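Local coordinates for periplasmic cell division protein (SufI) (Aquifex aeolicus, PDB 6SYY), which binds copper ions and probably works as a multicopper oxidase, passing electrons taken from its substrates to dioxygen, at residues A258-A264 / N291-P297; K317-H323 / N358-M364; S64-T70 / D81-I87. All blocks are in the same frame, centred on the assembly; numbering follows the deposited sequence.

Interaction 1 (A258-A264 / N291-P297)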
loop_
_atom_site.group_PDB
_atom_site.type_symbol
_atom_site.label_atom_id
_atom_site.label_comp_id
_atom_site.label_asym_id
_atom_site.label_seq_id
_atom_site.Cartn_x
_atom_site.Cartn_y
_atom_site.Cartn_z
ATOM N N ALA A 258 6.489 -2.819 -8.808
ATOM C CA ALA A 258 6.757 -4.250 -8.766
ATOM C C ALA A 258 7.830 -4.625 -7.757
ATOM O O ALA A 258 7.859 -5.765 -7.279
ATOM C CB ALA A 258 7.164 -4.744 -10.156
ATOM N N ARG A 259 8.709 -3.688 -7.427
ATOM C CA ARG A 259 9.884 -4.012 -6.626
ATOM C C ARG A 259 9.513 -4.201 -5.161
ATOM O O ARG A 259 8.966 -3.276 -4.546
ATOM C CB ARG A 259 10.929 -2.915 -6.746
ATOM C CG ARG A 259 12.103 -3.117 -5.819
ATOM C CD ARG A 259 13.048 -1.941 -5.854
ATOM N NE ARG A 259 13.636 -1.727 -7.173
ATOM C CZ ARG A 259 14.721 -2.352 -7.614
ATOM N NH1 ARG A 259 15.325 -3.242 -6.844
ATOM N NH2 ARG A 259 15.200 -2.095 -8.825
ATOM N N PRO A 260 9.791 -5.359 -4.567
ATOM C CA PRO A 260 9.696 -5.495 -3.113
ATOM C C PRO A 260 11.001 -5.085 -2.445
ATOM O O PRO A 260 12.075 -5.105 -3.049
ATOM C CB PRO A 260 9.435 -6.995 -2.925
ATOM C CG PRO A 260 10.203 -7.621 -4.045
ATOM C CD PRO A 260 10.131 -6.639 -5.212
ATOM N N TYR A 261 10.889 -4.716 -1.174
ATOM C CA TYR A 261 12.037 -4.283 -0.391
ATOM C C TYR A 261 12.214 -5.168 0.832
ATOM O O TYR A 261 11.235 -5.605 1.445
ATOM C CB TYR A 261 11.894 -2.826 0.057
ATOM C CG TYR A 261 11.738 -1.876 -1.095
ATOM C CD1 TYR A 261 10.486 -1.619 -1.640
ATOM C CD2 TYR A 261 12.838 -1.245 -1.647
ATOM C CE1 TYR A 261 10.332 -0.757 -2.698
ATOM C CE2 TYR A 261 12.695 -0.378 -2.708
ATOM C CZ TYR A 261 11.441 -0.142 -3.230
ATOM O OH TYR A 261 11.295 0.717 -4.289
ATOM N N ARG A 262 13.469 -5.422 1.179
ATOM C CA ARG A 262 13.838 -6.064 2.438
ATOM C C ARG A 262 14.652 -5.023 3.200
ATOM O O ARG A 262 15.837 -4.823 2.915
ATOM C CB ARG A 262 14.619 -7.356 2.194
ATOM C CG ARG A 262 14.891 -8.170 3.451
ATOM C CD ARG A 262 15.608 -9.488 3.153
ATOM N NE ARG A 262 14.783 -10.433 2.400
ATOM C CZ ARG A 262 13.920 -11.285 2.949
ATOM N NH1 ARG A 262 13.749 -11.312 4.263
ATOM N NH2 ARG A 262 13.219 -12.111 2.181
ATOM N N LEU A 263 14.015 -4.348 4.157
ATOM C CA LEU A 263 14.569 -3.147 4.775
ATOM C C LEU A 263 15.180 -3.453 6.134
ATOM O O LEU A 263 14.556 -4.122 6.965
ATOM C CB LEU A 263 13.486 -2.083 4.934
ATOM C CG LEU A 263 12.747 -1.708 3.656
ATOM C CD1 LEU A 263 11.645 -0.738 3.989
ATOM C CD2 LEU A 263 13.708 -1.112 2.638
ATOM N N ALA A 264 16.389 -2.940 6.365
ATOM C CA ALA A 264 17.044 -3.003 7.664
ATOM C C ALA A 264 17.613 -1.631 7.998
ATOM O O ALA A 264 17.731 -0.758 7.135
ATOM C CB ALA A 264 18.158 -4.061 7.696
ATOM N N ASN A 291 14.643 -7.090 13.152
ATOM C CA ASN A 291 15.780 -6.371 12.596
ATOM C C ASN A 291 15.697 -6.261 11.078
ATOM O O ASN A 291 16.653 -5.798 10.446
ATOM C CB ASN A 291 17.105 -7.019 13.028
ATOM C CG ASN A 291 17.165 -8.506 12.727
ATOM O OD1 ASN A 291 16.758 -8.958 11.658
ATOM N ND2 ASN A 291 17.681 -9.277 13.678
ATOM N N GLU A 292 14.577 -6.671 10.479
ATOM C CA GLU A 292 14.321 -6.445 9.063
ATOM C C GLU A 292 12.840 -6.664 8.788
ATOM O O GLU A 292 12.147 -7.364 9.531
ATOM C CB GLU A 292 15.164 -7.362 8.166
ATOM C CG GLU A 292 14.892 -8.837 8.345
ATOM C CD GLU A 292 15.441 -9.664 7.203
ATOM O OE1 GLU A 292 14.652 -10.032 6.309
ATOM O OE2 GLU A 292 16.660 -9.935 7.193
ATOM N N ILE A 293 12.364 -6.052 7.705
ATOM C CA ILE A 293 10.988 -6.217 7.252
ATOM C C ILE A 293 10.974 -6.332 5.734
ATOM O O ILE A 293 11.719 -5.637 5.032
ATOM C CB ILE A 293 10.076 -5.060 7.709
ATOM C CG1 ILE A 293 10.664 -3.708 7.296
ATOM C CG2 ILE A 293 9.834 -5.127 9.206
ATOM C CD1 ILE A 293 9.694 -2.567 7.458
ATOM N N LEU A 294 10.123 -7.221 5.235
ATOM C CA LEU A 294 9.893 -7.403 3.810
ATOM C C LEU A 294 8.572 -6.731 3.470
ATOM O O LEU A 294 7.547 -7.031 4.091
ATOM C CB LEU A 294 9.856 -8.890 3.460
ATOM C CG LEU A 294 9.842 -9.332 1.998
ATOM C CD1 LEU A 294 11.121 -8.903 1.307
ATOM C CD2 LEU A 294 9.677 -10.841 1.927
ATOM N N VAL A 295 8.595 -5.817 2.507
ATOM C CA VAL A 295 7.410 -5.047 2.149
ATOM C C VAL A 295 7.268 -5.042 0.632
ATOM O O VAL A 295 8.160 -4.573 -0.086
ATOM C CB VAL A 295 7.459 -3.618 2.718
ATOM C CG1 VAL A 295 8.845 -3.013 2.555
ATOM C CG2 VAL A 295 6.384 -2.748 2.081
ATOM N N ALA A 296 6.171 -5.572 0.152
ATOM C CA ALA A 296 5.863 -5.658 -1.261
ATOM C C ALA A 296 4.994 -4.485 -1.687
ATOM O O ALA A 296 4.435 -3.774 -0.845
ATOM C CB ALA A 296 5.145 -6.979 -1.561
ATOM N N PRO A 297 4.881 -4.232 -2.989
ATOM C CA PRO A 297 3.936 -3.214 -3.462
ATOM C C PRO A 297 2.534 -3.463 -2.928
ATOM O O PRO A 297 2.019 -4.581 -2.978
ATOM C CB PRO A 297 3.994 -3.370 -4.983
ATOM C CG PRO A 297 5.355 -3.883 -5.248
ATOM C CD PRO A 297 5.736 -4.738 -4.077
#
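Four backbone hydrogen bonds hold these two strands in an antiparallel ladder, axes 4.7 Å apart. Y261 and V295 form one hydrogen-bonded pair, with Y261 N to V295 O and V295 N to Y261 O both 2.9 Å. L263 and I293 form the next: L263 N to I293 O is 2.8 Å and I293 N to L263 O 3.0 Å. Between them R262 and L294 make the non-hydrogen-bonded pair, with CA-H...O contacts such as L294 CA to Y261 O at 3.3 Å.

On the face of Y261, L263, I293 and V295 apolar groups pack along the ladder. L263 CD1 reaches V295 CG1 at 3.9 Å, L263 CB lies 4.0 Å from I293 CG1, and Y261 CB sits 3.9 Å from V295 CG1. I252 of strand 247-254 meets L263 and I293.

The R262 face carries the charge. R262 NH1 donates to E292 OE1 at 2.6 Å in a salt bridge, while L294 CD1 lies over the flat of the guanidinium. R271 gives E292 a second partner through OE2.

Before Y261 and after V295 the ladder gives way to prolines: P297 CG packs 3.6 Å from A258 C, and P260 CB lies 4.5 Å from P297 CD. This end points at the copper centres, with the P297 side chain about 4 Å from that of the copper ligand H510 and that of A258 about 7 Å from that of H514. It is a strand pair of the cupredoxin-like beta domain in the middle of a multicopper oxidase, its loop end close to the copper ligands.

Interaction 2 (K317-H323 / N358-M364); sequences KLYNFPH and NSEFEVM
F361 lays the face of its ring under N320, whose CB stands 4.0 Å from the ring centroid in a CH-pi contact; chi1 is p for F361, t for N320. Strands 315-321 and 361-370, neighbours in the sheet of the middle cupredoxin-like domain, are extended and antiparallel at 137°, axes 4.4 Å apart; the chain between them holds the methionine-rich loop, mostly unmodelled. N320 and F361 form a hydrogen-bonded pair, N320 N to F361 O 2.8 Å and F361 N to N320 O 3.0 Å, and Y319 faces E362 in a non-hydrogen-bonded pair. A classic beta bulge shifts the register by one: V363, the exception at phi/psi -92/-42, and M364 both face L318. L318 O accepts from V363 N at 2.7 Å and M364 N at 3.2 Å, while L318 N donates to M364 O at 2.7 Å. L318 CD2 packs 3.7 Å from V363 CG1.

A water accepts from N320 ND2 and donates to S359 O, both at 2.8 Å. H323 N bonds weakly to N358 OD1 at 3.1 Å. N320 OD1 takes R262 N. Bonding thus shifts from bifurcated backbone pairing at the bulge to a water bridge and one weak direct bond where the strands part.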
loop_
_atom_site.group_PDB
_atom_site.type_symbol
_atom_site.label_atom_id
_atom_site.label_comp_id
_atom_site.label_asym_id
_atom_site.label_seq_id
_atom_site.Cartn_x
_atom_site.Cartn_y
_atom_site.Cartn_z
ATOM N N LYS A 317 21.704 3.860 8.316
ATOM C CA LYS A 317 21.349 3.646 6.918
ATOM C C LYS A 317 20.124 2.743 6.840
ATOM O O LYS A 317 20.178 1.582 7.260
ATOM C CB LYS A 317 22.514 3.026 6.144
ATOM C CG LYS A 317 23.698 3.964 5.913
ATOM C CD LYS A 317 24.897 3.237 5.292
ATOM C CE LYS A 317 25.440 2.151 6.218
ATOM N NZ LYS A 317 26.704 1.534 5.720
ATOM N N LEU A 318 19.022 3.280 6.319
ATOM C CA LEU A 318 17.894 2.443 5.921
ATOM C C LEU A 318 18.283 1.709 4.647
ATOM O O LEU A 318 18.335 2.305 3.565
ATOM C CB LEU A 318 16.637 3.276 5.707
ATOM C CG LEU A 318 15.484 2.455 5.123
ATOM C CD1 LEU A 318 14.984 1.446 6.142
ATOM C CD2 LEU A 318 14.355 3.344 4.639
ATOM N N TYR A 319 18.569 0.420 4.772
ATOM C CA TYR A 319 19.238 -0.335 3.727
ATOM C C TYR A 319 18.330 -1.435 3.201
ATOM O O TYR A 319 17.608 -2.078 3.968
ATOM C CB TYR A 319 20.537 -0.938 4.254
ATOM C CG TYR A 319 21.463 -1.397 3.166
ATOM C CD1 TYR A 319 22.309 -0.499 2.522
ATOM C CD2 TYR A 319 21.497 -2.731 2.778
ATOM C CE1 TYR A 319 23.162 -0.920 1.521
ATOM C CE2 TYR A 319 22.346 -3.161 1.779
ATOM C CZ TYR A 319 23.175 -2.255 1.154
ATOM O OH TYR A 319 24.017 -2.692 0.160
ATOM N N ASN A 320 18.372 -1.642 1.887
ATOM C CA ASN A 320 17.619 -2.701 1.231
ATOM C C ASN A 320 18.563 -3.848 0.910
ATOM O O ASN A 320 19.535 -3.666 0.170
ATOM C CB ASN A 320 16.948 -2.199 -0.047
ATOM C CG ASN A 320 16.177 -3.293 -0.760
ATOM O OD1 ASN A 320 15.098 -3.688 -0.325
ATOM N ND2 ASN A 320 16.734 -3.794 -1.852
ATOM N N PHE A 321 18.281 -5.011 1.465
ATOM C CA PHE A 321 19.024 -6.232 1.202
ATOM C C PHE A 321 18.333 -7.038 0.114
ATOM O O PHE A 321 17.172 -6.777 -0.214
ATOM C CB PHE A 321 19.141 -7.059 2.485
ATOM C CG PHE A 321 20.118 -6.494 3.476
ATOM C CD1 PHE A 321 21.483 -6.678 3.303
ATOM C CD2 PHE A 321 19.677 -5.778 4.578
ATOM C CE1 PHE A 321 22.389 -6.160 4.209
ATOM C CE2 PHE A 321 20.580 -5.258 5.489
ATOM C CZ PHE A 321 21.936 -5.450 5.303
ATOM N N PRO A 322 19.026 -8.000 -0.500
ATOM C CA PRO A 322 18.380 -8.838 -1.520
ATOM C C PRO A 322 17.119 -9.505 -0.988
ATOM O O PRO A 322 17.134 -10.162 0.056
ATOM C CB PRO A 322 19.463 -9.862 -1.866
ATOM C CG PRO A 322 20.742 -9.123 -1.622
ATOM C CD PRO A 322 20.481 -8.228 -0.442
ATOM N N HIS A 323 16.012 -9.322 -1.714
ATOM C CA HIS A 323 14.715 -9.779 -1.229
ATOM C C HIS A 323 14.525 -11.282 -1.362
ATOM O O HIS A 323 13.663 -11.843 -0.676
ATOM C CB HIS A 323 13.583 -9.043 -1.953
ATOM C CG HIS A 323 13.620 -9.177 -3.444
ATOM N ND1 HIS A 323 13.409 -10.377 -4.090
ATOM C CD2 HIS A 323 13.826 -8.258 -4.416
ATOM C CE1 HIS A 323 13.493 -10.191 -5.396
ATOM N NE2 HIS A 323 13.745 -8.914 -5.620
ATOM N N ASN A 358 17.592 -7.884 -8.142
ATOM C CA ASN A 358 17.655 -8.440 -6.793
ATOM C C ASN A 358 18.841 -7.864 -6.026
ATOM O O ASN A 358 19.435 -8.540 -5.181
ATOM C CB ASN A 358 17.735 -9.970 -6.834
ATOM C CG ASN A 358 17.438 -10.618 -5.485
ATOM O OD1 ASN A 358 16.828 -10.010 -4.604
ATOM N ND2 ASN A 358 17.875 -11.860 -5.320
ATOM N N SER A 359 19.196 -6.614 -6.306
ATOM C CA SER A 359 20.403 -6.020 -5.758
ATOM C C SER A 359 20.137 -5.384 -4.395
ATOM O O SER A 359 18.994 -5.206 -3.967
ATOM C CB SER A 359 20.976 -4.985 -6.728
ATOM O OG SER A 359 20.025 -3.979 -7.028
ATOM N N GLU A 360 21.224 -5.053 -3.703
ATOM C CA GLU A 360 21.168 -4.358 -2.428
ATOM C C GLU A 360 21.641 -2.922 -2.608
ATOM O O GLU A 360 22.497 -2.635 -3.452
ATOM C CB GLU A 360 22.018 -5.064 -1.370
ATOM C CG GLU A 360 23.478 -5.232 -1.735
ATOM C CD GLU A 360 24.277 -5.886 -0.623
ATOM O OE1 GLU A 360 23.705 -6.712 0.119
ATOM O OE2 GLU A 360 25.477 -5.570 -0.485
ATOM N N PHE A 361 21.074 -2.022 -1.810
ATOM C CA PHE A 361 21.324 -0.596 -1.977
ATOM C C PHE A 361 20.732 0.159 -0.800
ATOM O O PHE A 361 19.756 -0.287 -0.190
ATOM C CB PHE A 361 20.718 -0.076 -3.288
ATOM C CG PHE A 361 19.282 -0.463 -3.482
ATOM C CD1 PHE A 361 18.948 -1.595 -4.206
ATOM C CD2 PHE A 361 18.263 0.302 -2.940
ATOM C CE1 PHE A 361 17.627 -1.956 -4.385
ATOM C CE2 PHE A 361 16.941 -0.063 -3.107
ATOM C CZ PHE A 361 16.623 -1.188 -3.837
ATOM N N GLU A 362 21.320 1.314 -0.504
ATOM C CA GLU A 362 20.781 2.170 0.542
ATOM C C GLU A 362 19.513 2.860 0.054
ATOM O O GLU A 362 19.455 3.355 -1.074
ATOM C CB GLU A 362 21.825 3.203 0.965
ATOM C CG GLU A 362 21.334 4.226 1.975
ATOM C CD GLU A 362 22.458 5.088 2.512
ATOM O OE1 GLU A 362 23.596 4.580 2.612
ATOM O OE2 GLU A 362 22.211 6.270 2.829
ATOM N N VAL A 363 18.487 2.873 0.901
ATOM C CA VAL A 363 17.262 3.608 0.593
ATOM C C VAL A 363 17.317 5.027 1.141
ATOM O O VAL A 363 16.924 5.981 0.463
ATOM C CB VAL A 363 16.039 2.846 1.141
ATOM C CG1 VAL A 363 14.780 3.666 0.945
ATOM C CG2 VAL A 363 15.909 1.491 0.466
ATOM N N MET A 364 17.825 5.190 2.359
ATOM C CA MET A 364 17.740 6.468 3.046
ATOM C C MET A 364 18.734 6.479 4.202
ATOM O O MET A 364 19.123 5.430 4.725
ATOM C CB MET A 364 16.312 6.710 3.538
ATOM C CG MET A 364 16.053 8.083 4.080
ATOM S SD MET A 364 14.399 8.165 4.767
ATOM C CE MET A 364 14.571 9.624 5.781
HETATM O O HOH W 1 16.416 -6.116 -3.430
#

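Interaction 3 (S64-T70 / D81-I87); sequences SITAKWT and DMLVYEI
This is a beta-hairpin pairing in the N-terminal cupredoxin-like domain, joining strands 63-72 and 80-86 antiparallel at 163° with axes 4.4 Å apart. Both backbones are extended. T66-E86, K68-V84 and T70-M82 are hydrogen-bonded pairs; A67-Y85 and W69-L83 are the non-hydrogen-bonded pairs between. T66 N to E86 O is 3.0 Å and E86 N to T66 O 2.6 Å; K68 N to V84 O is 3.0 Å and V84 N to K68 O 3.1 Å; T70 N to M82 O and M82 N to T70 O are both 3.0 Å.

On the K68 face, K68, chi1 p and otherwise all t, brings K68 NZ to E86 OE1 at 3.0 Å, a diagonal salt bridge, and Y91 OH is a further partner of NZ. A water bridges T66 OG1 at 2.7 Å and E86 O at 2.9 Å.

On the other face, that of A67, W69, L83 and Y85, L83 CD2 sits over the W69 indole, 3.6 Å from the centroid of its five-membered ring in a CH-pi contact, both with chi1 m. A67 CB lies 3.8 Å from Y85 CE1.

Strand 102-110 pairs in parallel with 63-72 and lends F107 to A67 and Y85. Strand 117-120 meets I65 and Y85 through I117, the Y85 ring touches that of Y158, and the Y85 side chain comes about 5 Å from that of the copper ligand H159.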
loop_
_atom_site.group_PDB
_atom_site.type_symbol
_atom_site.label_atom_id
_atom_site.label_comp_id
_atom_site.label_asym_id
_atom_site.label_seq_id
_atom_site.Cartn_x
_atom_site.Cartn_y
_atom_site.Cartn_z
ATOM N N SER A 64 -13.165 17.824 -3.757
ATOM C CA SER A 64 -12.709 17.510 -5.104
ATOM C C SER A 64 -11.267 17.024 -5.057
ATOM O O SER A 64 -10.403 17.662 -4.447
ATOM C CB SER A 64 -12.830 18.730 -6.022
ATOM O OG SER A 64 -14.187 19.096 -6.207
ATOM N N ILE A 65 -11.015 15.884 -5.690
ATOM C CA ILE A 65 -9.673 15.346 -5.852
ATOM C C ILE A 65 -9.408 15.291 -7.347
ATOM O O ILE A 65 -9.996 14.465 -8.058
ATOM C CB ILE A 65 -9.522 13.964 -5.206
ATOM C CG1 ILE A 65 -9.970 14.022 -3.746
ATOM C CG2 ILE A 65 -8.085 13.484 -5.311
ATOM C CD1 ILE A 65 -10.075 12.680 -3.095
ATOM N N THR A 66 -8.539 16.170 -7.832
ATOM C CA THR A 66 -8.310 16.333 -9.261
ATOM C C THR A 66 -6.963 15.738 -9.637
ATOM O O THR A 66 -5.931 16.131 -9.085
ATOM C CB THR A 66 -8.366 17.805 -9.659
ATOM O OG1 THR A 66 -9.593 18.377 -9.194
ATOM C CG2 THR A 66 -8.287 17.938 -11.173
ATOM N N ALA A 67 -6.975 14.795 -10.577
ATOM C CA ALA A 67 -5.748 14.302 -11.187
ATOM C C ALA A 67 -5.419 15.177 -12.387
ATOM O O ALA A 67 -6.291 15.449 -13.216
ATOM C CB ALA A 67 -5.892 12.843 -11.613
ATOM N N LYS A 68 -4.171 15.627 -12.475
ATOM C CA LYS A 68 -3.805 16.552 -13.533
ATOM C C LYS A 68 -2.325 16.412 -13.854
ATOM O O LYS A 68 -1.528 15.932 -13.041
ATOM C CB LYS A 68 -4.125 18.003 -13.143
ATOM C CG LYS A 68 -3.239 18.563 -12.040
ATOM C CD LYS A 68 -3.396 20.071 -11.929
ATOM C CE LYS A 68 -2.311 20.663 -11.053
ATOM N NZ LYS A 68 -2.427 22.142 -10.912
ATOM N N TRP A 69 -1.970 16.841 -15.063
ATOM C CA TRP A 69 -0.575 16.947 -15.458
ATOM C C TRP A 69 0.033 18.237 -14.928
ATOM O O TRP A 69 -0.623 19.281 -14.887
ATOM C CB TRP A 69 -0.443 16.909 -16.978
ATOM C CG TRP A 69 -0.582 15.547 -17.532
ATOM C CD1 TRP A 69 -1.640 15.050 -18.231
ATOM C CD2 TRP A 69 0.372 14.486 -17.427
ATOM N NE1 TRP A 69 -1.399 13.742 -18.576
ATOM C CE2 TRP A 69 -0.171 13.371 -18.091
ATOM C CE3 TRP A 69 1.635 14.371 -16.835
ATOM C CZ2 TRP A 69 0.505 12.156 -18.183
ATOM C CZ3 TRP A 69 2.304 13.166 -16.926
ATOM C CH2 TRP A 69 1.738 12.073 -17.595
ATOM N N THR A 70 1.295 18.150 -14.520
ATOM C CA THR A 70 2.066 19.292 -14.045
ATOM C C THR A 70 3.543 18.934 -14.183
ATOM O O THR A 70 3.893 17.905 -14.771
ATOM C CB THR A 70 1.686 19.658 -12.604
ATOM O OG1 THR A 70 2.270 20.917 -12.257
ATOM C CG2 THR A 70 2.170 18.591 -11.625
ATOM N N ASP A 81 7.750 15.960 -15.911
ATOM C CA ASP A 81 6.327 15.888 -16.203
ATOM C C ASP A 81 5.720 14.736 -15.417
ATOM O O ASP A 81 6.126 13.582 -15.586
ATOM C CB ASP A 81 6.097 15.702 -17.702
ATOM C CG ASP A 81 6.462 16.938 -18.510
ATOM O OD1 ASP A 81 6.919 17.934 -17.913
ATOM O OD2 ASP A 81 6.289 16.914 -19.748
ATOM N N MET A 82 4.758 15.046 -14.549
ATOM C CA MET A 82 4.165 14.037 -13.686
ATOM C C MET A 82 2.684 14.325 -13.480
ATOM O O MET A 82 2.199 15.437 -13.710
ATOM C CB MET A 82 4.870 13.971 -12.327
ATOM C CG MET A 82 6.277 13.413 -12.383
ATOM S SD MET A 82 6.974 13.214 -10.740
ATOM C CE MET A 82 5.899 11.945 -10.081
ATOM N N LEU A 83 1.974 13.291 -13.035
ATOM C CA LEU A 83 0.590 13.410 -12.604
ATOM C C LEU A 83 0.540 13.608 -11.095
ATOM O O LEU A 83 1.358 13.056 -10.354
ATOM C CB LEU A 83 -0.203 12.159 -12.995
ATOM C CG LEU A 83 -0.522 11.920 -14.477
ATOM C CD1 LEU A 83 -0.898 10.463 -14.725
ATOM C CD2 LEU A 83 -1.645 12.833 -14.931
ATOM N N VAL A 84 -0.416 14.413 -10.637
ATOM C CA VAL A 84 -0.622 14.620 -9.208
ATOM C C VAL A 84 -2.114 14.610 -8.926
ATOM O O VAL A 84 -2.932 14.979 -9.773
ATOM C CB VAL A 84 0.002 15.939 -8.688
ATOM C CG1 VAL A 84 1.510 15.916 -8.829
ATOM C CG2 VAL A 84 -0.588 17.143 -9.407
ATOM N N TYR A 85 -2.463 14.161 -7.728
ATOM C CA TYR A 85 -3.786 14.393 -7.171
ATOM C C TYR A 85 -3.758 15.745 -6.469
ATOM O O TYR A 85 -2.942 15.959 -5.565
ATOM C CB TYR A 85 -4.171 13.284 -6.191
ATOM C CG TYR A 85 -4.572 11.969 -6.831
ATOM C CD1 TYR A 85 -5.541 11.920 -7.826
ATOM C CD2 TYR A 85 -3.987 10.773 -6.429
ATOM C CE1 TYR A 85 -5.915 10.712 -8.407
ATOM C CE2 TYR A 85 -4.352 9.564 -7.000
ATOM C CZ TYR A 85 -5.315 9.537 -7.989
ATOM O OH TYR A 85 -5.675 8.336 -8.556
ATOM N N GLU A 86 -4.618 16.665 -6.901
ATOM C CA GLU A 86 -4.716 17.981 -6.279
ATOM C C GLU A 86 -5.912 18.001 -5.338
ATOM O O GLU A 86 -7.048 17.757 -5.759
ATOM C CB GLU A 86 -4.834 19.103 -7.312
ATOM C CG GLU A 86 -4.940 20.480 -6.654
ATOM C CD GLU A 86 -4.572 21.626 -7.578
ATOM O OE1 GLU A 86 -4.371 21.387 -8.786
ATOM O OE2 GLU A 86 -4.486 22.773 -7.089
ATOM N N ILE A 87 -5.646 18.285 -4.067
ATOM C CA ILE A 87 -6.666 18.397 -3.034
ATOM C C ILE A 87 -6.363 19.665 -2.256
ATOM O O ILE A 87 -5.344 19.735 -1.557
ATOM C CB ILE A 87 -6.680 17.184 -2.096
ATOM C CG1 ILE A 87 -6.859 15.891 -2.890
ATOM C CG2 ILE A 87 -7.778 17.336 -1.064
ATOM C CD1 ILE A 87 -6.586 14.646 -2.080
HETATM O O HOH W 2 -9.258 19.362 -6.678
#

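In the fold
From the N terminus, interaction 3 comes first and closes a beta hairpin in the N-terminal domain, with ten residues between its segments. Interaction 1 follows in the middle domain, where 26 residues, mostly strand, lie between its segments. Interaction 2 closes last, around 34 residues that include the unmodelled 327-354. The three run in series, so none encloses or crosses another. Interactions 1 and 2 belong to one sheet and touch, because strands 261-267 and 315-321 are neighbours: A264 O lies 2.8 Å from Y319 N. Strand 293-295 therefore connects through this pair to strand 361-370. Interaction 3 stands apart, its centre about 28 Å from that of interaction 1.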